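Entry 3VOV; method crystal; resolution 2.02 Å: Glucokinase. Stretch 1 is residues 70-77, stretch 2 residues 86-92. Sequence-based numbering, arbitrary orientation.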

# COMPACT_ATOMS: atom_id res chain seq x y z
N ASP B 70 6.29 14.43 -29.96
CA ASP B 70 5.41 13.85 -30.95
C ASP B 70 6.33 13.34 -32.07
O ASP B 70 6.79 14.14 -32.92
N PHE B 71 6.64 12.05 -32.08
CA PHE B 71 7.48 11.48 -33.16
C PHE B 71 6.71 11.44 -34.48
O PHE B 71 7.31 11.39 -35.55
N ARG B 72 5.39 11.38 -34.37
CA ARG B 72 4.50 11.35 -35.54
C ARG B 72 4.76 12.59 -36.36
O ARG B 72 5.17 12.49 -37.52
N ARG B 73 4.55 13.75 -35.73
CA ARG B 73 4.58 15.06 -36.38
C ARG B 73 5.96 15.69 -36.35
O ARG B 73 6.19 16.72 -37.02
N GLY B 74 6.88 15.10 -35.57
CA GLY B 74 8.23 15.63 -35.40
C GLY B 74 8.20 16.96 -34.69
O GLY B 74 8.77 17.94 -35.15
N VAL B 75 7.49 17.01 -33.57
CA VAL B 75 7.40 18.24 -32.81
C VAL B 75 7.63 18.00 -31.35
O VAL B 75 7.38 16.90 -30.82
N ILE B 76 8.12 19.04 -30.71
CA ILE B 76 8.29 19.02 -29.28
C ILE B 76 6.98 19.53 -28.68
O ILE B 76 6.63 20.70 -28.86
N ARG B 77 6.27 18.64 -28.00
CA ARG B 77 5.01 19.02 -27.37
C ARG B 77 5.25 20.09 -26.29
O ARG B 77 4.76 21.22 -26.40
N GLN B 86 6.80 25.33 -27.72
CA GLN B 86 5.52 24.61 -27.60
C GLN B 86 4.89 24.15 -28.92
O GLN B 86 4.62 24.95 -29.83
N ASP B 87 4.65 22.84 -29.02
CA ASP B 87 4.16 22.22 -30.26
C ASP B 87 4.98 22.66 -31.46
O ASP B 87 4.46 22.75 -32.58
N PHE B 88 6.26 22.92 -31.22
CA PHE B 88 7.16 23.45 -32.21
C PHE B 88 7.74 22.40 -33.17
O PHE B 88 8.35 21.42 -32.73
N PRO B 89 7.52 22.58 -34.49
CA PRO B 89 7.90 21.55 -35.49
C PRO B 89 9.38 21.55 -35.84
O PRO B 89 9.75 21.72 -37.01
N ILE B 90 10.20 21.30 -34.82
CA ILE B 90 11.63 21.28 -34.94
C ILE B 90 12.15 20.40 -36.06
O ILE B 90 13.10 20.79 -36.73
N ARG B 91 11.57 19.23 -36.29
CA ARG B 91 12.19 18.29 -37.20
C ARG B 91 12.31 18.83 -38.64
O ARG B 91 13.40 18.80 -39.23
N ARG B 92 11.19 19.29 -39.20
CA ARG B 92 11.19 19.83 -40.58
C ARG B 92 12.02 21.10 -40.67
O ARG B 92 12.73 21.30 -41.64

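The first rule of this contact is that one long side chain serves a turn. D70, chi1 t, makes no contact across; its OD2 accepts from R73 N at 3.0 Å and so steadies the turn. The CA-to-CB bond of F71 (chi1 m) points away, and the residue's polar contribution is its carbonyl: R91 NH2 donates to F71 O at 2.8 Å, nearly straight. R91 points toward stretch 1, extended through chi1 t and chi2 t before chi3 turns to m, and its guanidinium lays one face over G74 CA, with F71 O and R72 O near its plane at the edge.

G74 has positive phi, and a CB there would lie 2.6 Å from R91 NH1, so the missing side chain makes room for the arginine. Its carbonyl meets the start of the helix: R91 N donates to G74 O at 3.3 Å, while a water donates to G74 O at 2.8 Å and accepts from R92 N at 3.2 Å.

V75, with chi1 off-well at -25°, sets CB 3.3 Å from F88 O and CG1 4.2 Å from P89 CB. The CA-to-CB bond of I76 (m, t) points sideways, and CD1 lies 3.7 Å from I90 CG2, as its backbone N donates to F88 O at 3.1 Å. R77 (m) points away; its carbonyl O accepts from D87 N at 3.1 Å.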

# COMPACT_ATOMS: atom_id res chain seq x y z
CB ASP B 70 4.44 14.92 -31.44
CG ASP B 70 3.31 14.35 -32.26
OD1 ASP B 70 2.22 14.92 -32.20
OD2 ASP B 70 3.51 13.33 -32.95
CB PHE B 71 7.94 10.06 -32.84
CG PHE B 71 8.94 9.98 -31.72
CD1 PHE B 71 10.30 10.05 -31.99
CD2 PHE B 71 8.51 9.81 -30.40
CE1 PHE B 71 11.23 9.95 -30.97
CE2 PHE B 71 9.44 9.72 -29.35
CZ PHE B 71 10.81 9.80 -29.63
CB ARG B 72 3.02 11.33 -35.11
CG ARG B 72 2.51 9.97 -34.59
CD ARG B 72 1.88 9.13 -35.71
NE ARG B 72 0.49 9.48 -36.05
CZ ARG B 72 -0.55 8.64 -35.93
NH1 ARG B 72 -0.36 7.41 -35.46
NH2 ARG B 72 -1.79 9.02 -36.29
CB ARG B 73 3.59 16.02 -35.71
CG ARG B 73 2.13 15.50 -35.55
CD ARG B 73 1.28 16.53 -34.79
NE ARG B 73 0.99 17.71 -35.60
CZ ARG B 73 0.86 18.95 -35.12
NH1 ARG B 73 1.00 19.20 -33.82
NH2 ARG B 73 0.59 19.95 -35.96
CB VAL B 75 6.06 19.09 -33.06
CG1 VAL B 75 5.42 18.83 -34.42
CG2 VAL B 75 5.08 18.97 -31.95
CB ILE B 76 9.46 19.90 -28.83
CG1 ILE B 76 10.75 19.49 -29.55
CG2 ILE B 76 9.60 19.84 -27.29
CD1 ILE B 76 11.83 20.60 -29.57
CB ARG B 77 4.33 17.79 -26.78
CG ARG B 77 3.85 16.78 -27.80
CD ARG B 77 2.64 16.00 -27.27
NE ARG B 77 2.98 15.01 -26.24
CZ ARG B 77 3.29 13.74 -26.49
NH1 ARG B 77 3.30 13.29 -27.75
NH2 ARG B 77 3.59 12.91 -25.50
CB GLN B 86 4.51 25.43 -26.78
CG GLN B 86 4.52 25.11 -25.27
CD GLN B 86 3.35 24.21 -24.83
OE1 GLN B 86 3.55 23.05 -24.41
NE2 GLN B 86 2.12 24.74 -24.92
CB ASP B 87 2.66 22.50 -30.49
CG ASP B 87 1.77 21.83 -29.46
OD1 ASP B 87 0.98 22.56 -28.81
OD2 ASP B 87 1.86 20.59 -29.29
CB PHE B 88 8.25 24.24 -31.50
CG PHE B 88 9.10 25.00 -32.42
CD1 PHE B 88 8.60 26.12 -33.06
CD2 PHE B 88 10.38 24.57 -32.70
CE1 PHE B 88 9.39 26.82 -33.95
CE2 PHE B 88 11.16 25.27 -33.58
CZ PHE B 88 10.66 26.38 -34.20
CB PRO B 89 7.05 21.91 -36.71
CG PRO B 89 6.94 23.41 -36.63
CD PRO B 89 6.87 23.74 -35.13
CB ILE B 90 12.30 20.98 -33.54
CG1 ILE B 90 13.77 21.39 -33.50
CG2 ILE B 90 12.14 19.48 -33.13
CD1 ILE B 90 14.07 22.81 -33.96
CB ARG B 91 11.47 16.96 -37.23
CG ARG B 91 12.23 15.94 -38.08
CD ARG B 91 11.32 14.85 -38.53
NE ARG B 91 11.06 13.93 -37.45
CZ ARG B 91 9.91 13.30 -37.22
NH1 ARG B 91 8.83 13.49 -37.99
NH2 ARG B 91 9.84 12.46 -36.20
CB ARG B 92 9.77 20.09 -41.06
CG ARG B 92 9.05 18.85 -41.53
CD ARG B 92 9.74 18.16 -42.73
NE ARG B 92 8.89 17.06 -43.12
CZ ARG B 92 9.03 15.79 -42.73
NH1 ARG B 92 8.13 14.89 -43.14
NH2 ARG B 92 10.09 15.39 -42.02
O HOH W 1 8.41 18.67 -37.85